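Local atomic coordinates of fimbrial protein MyfA (Yersinia enterocolitica, PDB entry 5LND), a protein that builds Myf fimbriae as their major pilus subunit, an Ig-like beta sandwich completed by donor-strand complementation, on the surface of pathogenic Yersinia. Residues T22-L27 / G49-A54; L27-S32 / G103-Y108. All coordinates share one frame; numbering follows the deposited sequence.

Contact 1: T22-L27 / G49-A54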
ATOM      1  N   THR B  22     -14.114  10.503   5.804  1.00 20.63           N
ATOM      2  CA  THR B  22     -14.608   9.324   6.477  1.00 19.90           C
ATOM      3  C   THR B  22     -13.784   9.046   7.723  1.00 21.32           C
ATOM      4  O   THR B  22     -12.590   8.777   7.626  1.00 19.86           O
ATOM      5  CB  THR B  22     -14.543   8.122   5.532  1.00 20.84           C
ATOM      6  OG1 THR B  22     -15.315   8.405   4.360  1.00 24.27           O
ATOM      7  CG2 THR B  22     -15.075   6.880   6.201  1.00 23.78           C
ATOM      8  N   PRO B  23     -14.429   9.124   8.901  1.00 21.46           N
ATOM      9  CA  PRO B  23     -13.845   8.869  10.224  1.00 21.14           C
ATOM     10  C   PRO B  23     -13.266   7.466  10.353  1.00 20.92           C
ATOM     11  O   PRO B  23     -13.874   6.488   9.917  1.00 20.87           O
ATOM     12  CB  PRO B  23     -15.037   9.042  11.170  1.00 21.25           C
ATOM     13  CG  PRO B  23     -15.939   9.989  10.446  1.00 24.35           C
ATOM     14  CD  PRO B  23     -15.820   9.596   9.005  1.00 20.53           C
ATOM     15  N   ALA B  24     -12.084   7.379  10.951  1.00 20.87           N
ATOM     16  CA  ALA B  24     -11.402   6.103  11.120  1.00 19.10           C
ATOM     17  C   ALA B  24     -10.981   5.858  12.565  1.00 19.43           C
ATOM     18  O   ALA B  24     -11.078   4.737  13.065  1.00 19.44           O
ATOM     19  CB  ALA B  24     -10.203   6.020  10.197  1.00 17.19           C
ATOM     20  N   PHE B  25     -10.487   6.905  13.217  1.00 19.85           N
ATOM     21  CA  PHE B  25     -10.030   6.808  14.598  1.00 19.66           C
ATOM     22  C   PHE B  25     -10.517   7.987  15.423  1.00 20.03           C
ATOM     23  O   PHE B  25     -10.706   9.085  14.900  1.00 18.17           O
ATOM     24  CB  PHE B  25      -8.499   6.772  14.677  1.00 18.83           C
ATOM     25  CG  PHE B  25      -7.868   5.548  14.074  1.00 19.39           C
ATOM     26  CD1 PHE B  25      -8.063   4.292  14.631  1.00 20.82           C
ATOM     27  CD2 PHE B  25      -7.045   5.661  12.966  1.00 19.31           C
ATOM     28  CE1 PHE B  25      -7.472   3.171  14.070  1.00 19.70           C
ATOM     29  CE2 PHE B  25      -6.444   4.547  12.417  1.00 17.29           C
ATOM     30  CZ  PHE B  25      -6.663   3.303  12.971  1.00 17.46           C
ATOM     31  N   HIS B  26     -10.701   7.751  16.717  1.00 18.84           N
ATOM     32  CA  HIS B  26     -11.027   8.824  17.640  1.00 22.67           C
ATOM     33  C   HIS B  26     -10.045   8.834  18.799  1.00 21.84           C
ATOM     34  O   HIS B  26      -9.752   7.786  19.380  1.00 18.55           O
ATOM     35  CB  HIS B  26     -12.451   8.681  18.161  1.00 23.39           C
ATOM     36  CG  HIS B  26     -12.874   9.792  19.072  1.00 24.08           C
ATOM     37  ND1 HIS B  26     -13.110  11.076  18.626  1.00 24.28           N
ATOM     38  CD2 HIS B  26     -13.113   9.811  20.406  1.00 27.06           C
ATOM     39  CE1 HIS B  26     -13.476  11.835  19.643  1.00 26.39           C
ATOM     40  NE2 HIS B  26     -13.486  11.091  20.735  1.00 29.36           N
ATOM     41  N   LEU B  27      -9.553  10.025  19.132  1.00 20.65           N
ATOM     42  CA  LEU B  27      -8.528  10.182  20.152  1.00 18.84           C
ATOM     43  C   LEU B  27      -8.994  11.133  21.235  1.00 21.52           C
ATOM     44  O   LEU B  27      -9.601  12.158  20.937  1.00 23.86           O
ATOM     45  CB  LEU B  27      -7.250  10.730  19.516  1.00 19.60           C
ATOM     46  CG  LEU B  27      -6.195  11.273  20.483  1.00 17.09           C
ATOM     47  CD1 LEU B  27      -5.557  10.168  21.266  1.00 16.20           C
ATOM     48  CD2 LEU B  27      -5.157  12.052  19.723  1.00 15.63           C
ATOM     49  N   GLY B  49       2.223   9.631   8.877  1.00 19.27           N
ATOM     50  CA  GLY B  49       0.847   9.923   9.231  1.00 17.95           C
ATOM     51  C   GLY B  49      -0.142   8.964   8.588  1.00 20.62           C
ATOM     52  O   GLY B  49      -1.222   9.374   8.164  1.00 21.96           O
ATOM     53  N   GLN B  50       0.214   7.686   8.511  1.00 20.84           N
ATOM     54  CA  GLN B  50      -0.626   6.709   7.816  1.00 20.47           C
ATOM     55  C   GLN B  50      -1.156   5.596   8.707  1.00 20.01           C
ATOM     56  O   GLN B  50      -0.529   5.236   9.691  1.00 19.85           O
ATOM     57  CB  GLN B  50       0.141   6.075   6.655  1.00 18.65           C
ATOM     58  CG  GLN B  50       0.262   6.951   5.430  1.00 19.35           C
ATOM     59  CD  GLN B  50       1.460   7.857   5.491  1.00 20.41           C
ATOM     60  OE1 GLN B  50       2.542   7.438   5.889  1.00 20.05           O
ATOM     61  NE2 GLN B  50       1.276   9.113   5.098  1.00 22.95           N
ATOM     62  N   MET B  51      -2.317   5.054   8.349  1.00 19.98           N
ATOM     63  CA  MET B  51      -2.730   3.756   8.865  1.00 18.31           C
ATOM     64  C   MET B  51      -2.264   2.696   7.859  1.00 18.73           C
ATOM     65  O   MET B  51      -2.266   2.938   6.654  1.00 19.54           O
ATOM     66  CB  MET B  51      -4.238   3.720   9.147  1.00 17.29           C
ATOM     67  CG  MET B  51      -5.126   3.692   7.929  1.00 17.65           C
ATOM     68  SD  MET B  51      -6.906   3.732   8.270  1.00 13.03           S
ATOM     69  CE  MET B  51      -7.027   2.759   9.736  1.00 20.80           C
ATOM     70  N   VAL B  52      -1.821   1.545   8.356  1.00 18.94           N
ATOM     71  CA  VAL B  52      -1.152   0.553   7.515  1.00 17.24           C
ATOM     72  C   VAL B  52      -1.743  -0.849   7.699  1.00 20.82           C
ATOM     73  O   VAL B  52      -1.847  -1.340   8.826  1.00 20.90           O
ATOM     74  CB  VAL B  52       0.360   0.521   7.826  1.00 16.72           C
ATOM     75  CG1 VAL B  52       1.088  -0.447   6.918  1.00 20.51           C
ATOM     76  CG2 VAL B  52       0.953   1.886   7.669  1.00 19.08           C
ATOM     77  N   SER B  53      -2.127  -1.497   6.597  1.00 20.35           N
ATOM     78  CA  SER B  53      -2.721  -2.837   6.668  1.00 19.31           C
ATOM     79  C   SER B  53      -1.678  -3.958   6.668  1.00 21.53           C
ATOM     80  O   SER B  53      -0.490  -3.716   6.507  1.00 21.60           O
ATOM     81  CB  SER B  53      -3.720  -3.060   5.540  1.00 20.05           C
ATOM     82  OG  SER B  53      -3.070  -3.132   4.297  1.00 19.93           O
ATOM     83  N   ALA B  54      -2.132  -5.194   6.845  1.00 24.59           N
ATOM     84  CA  ALA B  54      -1.222  -6.328   6.990  1.00 24.21           C
ATOM     85  C   ALA B  54      -0.257  -6.513   5.838  1.00 20.63           C
ATOM     86  O   ALA B  54       0.868  -6.942   6.069  1.00 24.83           O
ATOM     87  CB  ALA B  54      -1.980  -7.607   7.239  1.00 28.50           C
TER

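Contact 2: L27-S32 / G103-Y108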
ATOM      1  N   LEU B  27      -9.553  10.025  19.132  1.00 20.65           N
ATOM      2  CA  LEU B  27      -8.528  10.182  20.152  1.00 18.84           C
ATOM      3  C   LEU B  27      -8.994  11.133  21.235  1.00 21.52           C
ATOM      4  O   LEU B  27      -9.601  12.158  20.937  1.00 23.86           O
ATOM      5  CB  LEU B  27      -7.250  10.730  19.516  1.00 19.60           C
ATOM      6  CG  LEU B  27      -6.195  11.273  20.483  1.00 17.09           C
ATOM      7  CD1 LEU B  27      -5.557  10.168  21.266  1.00 16.20           C
ATOM      8  CD2 LEU B  27      -5.157  12.052  19.723  1.00 15.63           C
ATOM      9  N   VAL B  28      -8.718  10.790  22.491  1.00 22.05           N
ATOM     10  CA  VAL B  28      -9.018  11.674  23.612  1.00 22.69           C
ATOM     11  C   VAL B  28      -7.806  11.820  24.514  1.00 20.69           C
ATOM     12  O   VAL B  28      -7.342  10.843  25.093  1.00 21.35           O
ATOM     13  CB  VAL B  28     -10.198  11.152  24.450  1.00 24.48           C
ATOM     14  CG1 VAL B  28     -10.506  12.115  25.573  1.00 24.33           C
ATOM     15  CG2 VAL B  28     -11.418  10.974  23.576  1.00 24.55           C
ATOM     16  N   MET B  29      -7.296  13.040  24.632  1.00 21.58           N
ATOM     17  CA  MET B  29      -6.136  13.307  25.476  1.00 20.62           C
ATOM     18  C   MET B  29      -6.546  14.181  26.664  1.00 22.27           C
ATOM     19  O   MET B  29      -6.942  15.334  26.489  1.00 20.13           O
ATOM     20  CB  MET B  29      -5.025  13.985  24.660  1.00 19.09           C
ATOM     21  CG  MET B  29      -4.488  13.160  23.493  1.00 17.75           C
ATOM     22  SD  MET B  29      -3.433  14.067  22.354  1.00 14.29           S
ATOM     23  CE  MET B  29      -4.622  15.120  21.544  1.00 16.42           C
ATOM     24  N   SER B  30      -6.443  13.629  27.869  1.00 22.23           N
ATOM     25  CA  SER B  30      -6.930  14.309  29.063  1.00 22.77           C
ATOM     26  C   SER B  30      -5.869  14.651  30.105  1.00 23.62           C
ATOM     27  O   SER B  30      -4.933  13.881  30.335  1.00 20.87           O
ATOM     28  CB  SER B  30      -8.033  13.487  29.724  1.00 23.77           C
ATOM     29  OG  SER B  30      -9.173  13.423  28.898  1.00 27.46           O
ATOM     30  N   ASP B  31      -6.045  15.822  30.719  1.00 25.09           N
ATOM     31  CA  ASP B  31      -5.368  16.199  31.960  1.00 23.96           C
ATOM     32  C   ASP B  31      -5.929  17.500  32.509  1.00 24.32           C
ATOM     33  O   ASP B  31      -6.035  18.487  31.788  1.00 24.24           O
ATOM     34  CB  ASP B  31      -3.865  16.352  31.767  1.00 24.04           C
ATOM     35  CG  ASP B  31      -3.112  16.261  33.075  1.00 25.59           C
ATOM     36  OD1 ASP B  31      -3.765  16.237  34.136  1.00 25.10           O
ATOM     37  OD2 ASP B  31      -1.868  16.212  33.049  1.00 28.07           O
ATOM     38  N   SER B  32      -6.266  17.502  33.794  1.00 27.67           N
ATOM     39  CA  SER B  32      -6.731  18.713  34.466  1.00 25.76           C
ATOM     40  C   SER B  32      -5.565  19.486  35.062  1.00 24.28           C
ATOM     41  O   SER B  32      -5.718  20.634  35.465  1.00 25.51           O
ATOM     42  CB  SER B  32      -7.727  18.364  35.561  1.00 25.99           C
ATOM     43  OG  SER B  32      -7.193  17.397  36.449  1.00 28.23           O
ATOM     44  N   GLY B 103       1.248   5.167  17.347  1.00 18.01           N
ATOM     45  CA  GLY B 103       1.800   6.477  17.610  1.00 19.60           C
ATOM     46  C   GLY B 103       2.057   6.705  19.080  1.00 18.46           C
ATOM     47  O   GLY B 103       1.686   5.883  19.917  1.00 16.82           O
ATOM     48  N   ARG B 104       2.700   7.828  19.389  1.00 20.73           N
ATOM     49  CA  ARG B 104       3.001   8.195  20.766  1.00 18.24           C
ATOM     50  C   ARG B 104       2.410   9.553  21.080  1.00 17.23           C
ATOM     51  O   ARG B 104       2.644  10.526  20.364  1.00 18.84           O
ATOM     52  CB  ARG B 104       4.507   8.240  20.991  1.00 20.44           C
ATOM     53  CG  ARG B 104       4.902   8.763  22.355  1.00 19.15           C
ATOM     54  CD  ARG B 104       6.386   8.616  22.598  1.00 21.83           C
ATOM     55  NE  ARG B 104       7.165   9.579  21.828  1.00 23.15           N
ATOM     56  CZ  ARG B 104       7.771   9.310  20.671  1.00 26.95           C
ATOM     57  NH1 ARG B 104       7.699   8.098  20.135  1.00 25.06           N
ATOM     58  NH2 ARG B 104       8.454  10.258  20.047  1.00 24.99           N
ATOM     59  N   VAL B 105       1.631   9.612  22.148  1.00 15.76           N
ATOM     60  CA  VAL B 105       1.051  10.867  22.592  1.00 19.63           C
ATOM     61  C   VAL B 105       1.991  11.534  23.582  1.00 17.50           C
ATOM     62  O   VAL B 105       2.571  10.864  24.423  1.00 17.95           O
ATOM     63  CB  VAL B 105      -0.316  10.644  23.234  1.00 19.91           C
ATOM     64  CG1 VAL B 105      -0.897  11.955  23.706  1.00 17.93           C
ATOM     65  CG2 VAL B 105      -1.246  10.014  22.229  1.00 18.30           C
ATOM     66  N   GLU B 106       2.152  12.849  23.466  1.00 17.48           N
ATOM     67  CA  GLU B 106       2.993  13.603  24.388  1.00 17.54           C
ATOM     68  C   GLU B 106       2.298  14.866  24.906  1.00 18.14           C
ATOM     69  O   GLU B 106       1.788  15.661  24.126  1.00 18.22           O
ATOM     70  CB  GLU B 106       4.300  13.991  23.702  1.00 17.85           C
ATOM     71  CG  GLU B 106       5.103  12.842  23.143  1.00 16.44           C
ATOM     72  CD  GLU B 106       6.328  13.325  22.404  1.00 21.37           C
ATOM     73  OE1 GLU B 106       6.311  14.489  21.958  1.00 22.95           O
ATOM     74  OE2 GLU B 106       7.305  12.555  22.276  1.00 20.04           O
ATOM     75  N   GLU B 107       2.289  15.044  26.223  1.00 17.85           N
ATOM     76  CA  GLU B 107       1.787  16.267  26.838  1.00 19.24           C
ATOM     77  C   GLU B 107       2.964  17.170  27.161  1.00 19.28           C
ATOM     78  O   GLU B 107       3.930  16.720  27.775  1.00 18.39           O
ATOM     79  CB  GLU B 107       1.054  15.938  28.136  1.00 20.08           C
ATOM     80  CG  GLU B 107       0.520  17.154  28.883  1.00 20.65           C
ATOM     81  CD  GLU B 107      -0.017  16.818  30.268  1.00 21.90           C
ATOM     82  OE1 GLU B 107       0.313  15.747  30.808  1.00 19.49           O
ATOM     83  OE2 GLU B 107      -0.771  17.635  30.823  1.00 21.56           O
ATOM     84  N   TYR B 108       2.888  18.441  26.767  1.00 19.76           N
ATOM     85  CA  TYR B 108       3.986  19.365  27.042  1.00 17.74           C
ATOM     86  C   TYR B 108       3.588  20.588  27.868  1.00 20.98           C
ATOM     87  O   TYR B 108       2.409  20.901  28.011  1.00 18.86           O
ATOM     88  CB  TYR B 108       4.737  19.762  25.760  1.00 19.24           C
ATOM     89  CG  TYR B 108       3.898  20.386  24.667  1.00 17.13           C
ATOM     90  CD1 TYR B 108       3.498  21.712  24.735  1.00 16.71           C
ATOM     91  CD2 TYR B 108       3.547  19.658  23.544  1.00 18.33           C
ATOM     92  CE1 TYR B 108       2.751  22.283  23.730  1.00 16.66           C
ATOM     93  CE2 TYR B 108       2.797  20.220  22.531  1.00 16.29           C
ATOM     94  CZ  TYR B 108       2.394  21.531  22.632  1.00 18.39           C
ATOM     95  OH  TYR B 108       1.643  22.102  21.626  1.00 17.81           O
TER

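Contact 1: T22-L27 / G49-A54
Met51, on strand 37-52, reaches across the interior to Ala24 and Phe25 of strand 22-30, and the contact can be followed along its side chain. CB, the first atom, already lies 4.0 Å from CE2 of Phe25. CG stands between the backbone N and the carbonyl carbon (chi1 72°), and from there the chain runs straight as far as the sulfur. SD passes by Ala24, whose methyl CB is 4.5 Å from it, and sits 5.3 Å from the centroid of the Phe25 ring, 56° off the ring normal. This is a Met-aromatic contact of oblique geometry. A bend at the last torsion (chi3 -36°) brings the terminal methyl back to the ring, where Met51 CE is 3.3 Å from both CE2 and CZ of Phe25, shorter than an ordinary carbon-carbon contact, so the packing is tight at this point. The methyl thus meets the far end of the phenyl group at a slant.

Ala24 and Phe25 form a classic beta bulge, both facing Phe86 on strand 81-88. Both therefore send their CB atoms inward, against the usual alternation, and share one methionine. The Phe25 ring also stacks with Phe6 and touches Phe101, whereas Met51 leans on Leu88 and Tyr99.

No hydrogen bond or charge pair spans the two segments. What joins them is apolar burial and dispersion between carbon, sulfur and the aromatic ring. With no directional bond, the fit rests on shape: the bulge supplies a small methyl and a large ring side by side, and the bent methionine follows both.

Contact 2: L27-S32 / G103-Y108
Asp31 and Glu107 are turned toward each other by similar first torsions: in both, CG lies anti to the backbone N (chi1 -160° and 178°). The glutamate then stays extended beyond CG, and the two side chains cross at about a right angle. Asp31 OD2 comes within 2.9 Å of Glu107 OE2 and 3.2 Å of Glu107 OE1, with the carboxylate planes 60° apart. As two bare acceptors they would repel each other at this distance; their buried setting would probably raise the affinity of the pair for a proton. Each carboxylate also has polar partners outside the two segments. Asp31 OD1 is hydrogen-bonded to the backbone N of Gly33 and to Ser1 OG, while Glu107 OE1 is bonded to Asn120 ND2. Phe2 touches both acidic side chains.

Deeper in, the contact becomes apolar. The thioether of Met29 presses on one branch of Val105: SD is 3.6 Å from CG1, and the methionine CG is 3.8 Å from that same methyl. The other branch, Val105 CG2, looks to Leu27, whose CD1 is 4.4 Å away. Both methyls of the valine are thus used, each by a different residue of strand 22-30. Val4 of strand 3-8 lies against Val105 and Leu27 as well, and Val82 backs Met29.

Inward-pointing alternate residues from two facing layers, Leu27 and Met29 of the strand, with Asp31 just past its end, against Val105 and Glu107, are characteristic of a beta sandwich, here the Ig-like fold of the fimbrial subunit, with an acidic pair at one end of its core.

Strand 22-30 takes part in both contacts: its earlier half in contact 1 and its later half in contact 2, with Leu27 common to the two segments. The contact centres lie about 17 Å apart. Along the chain the segments alternate, 22-27 and 27-32 being followed by 49-54 and then 103-108. Their partners, strands 37-52 and 97-108, are antiparallel neighbours in the opposing sheet, so a single strand of the three-stranded sheet is packed successively against two adjoining strands across the sandwich. Strand 118-130, which also pairs with 97-108, is probably the complementing donor strand of this self-complemented subunit.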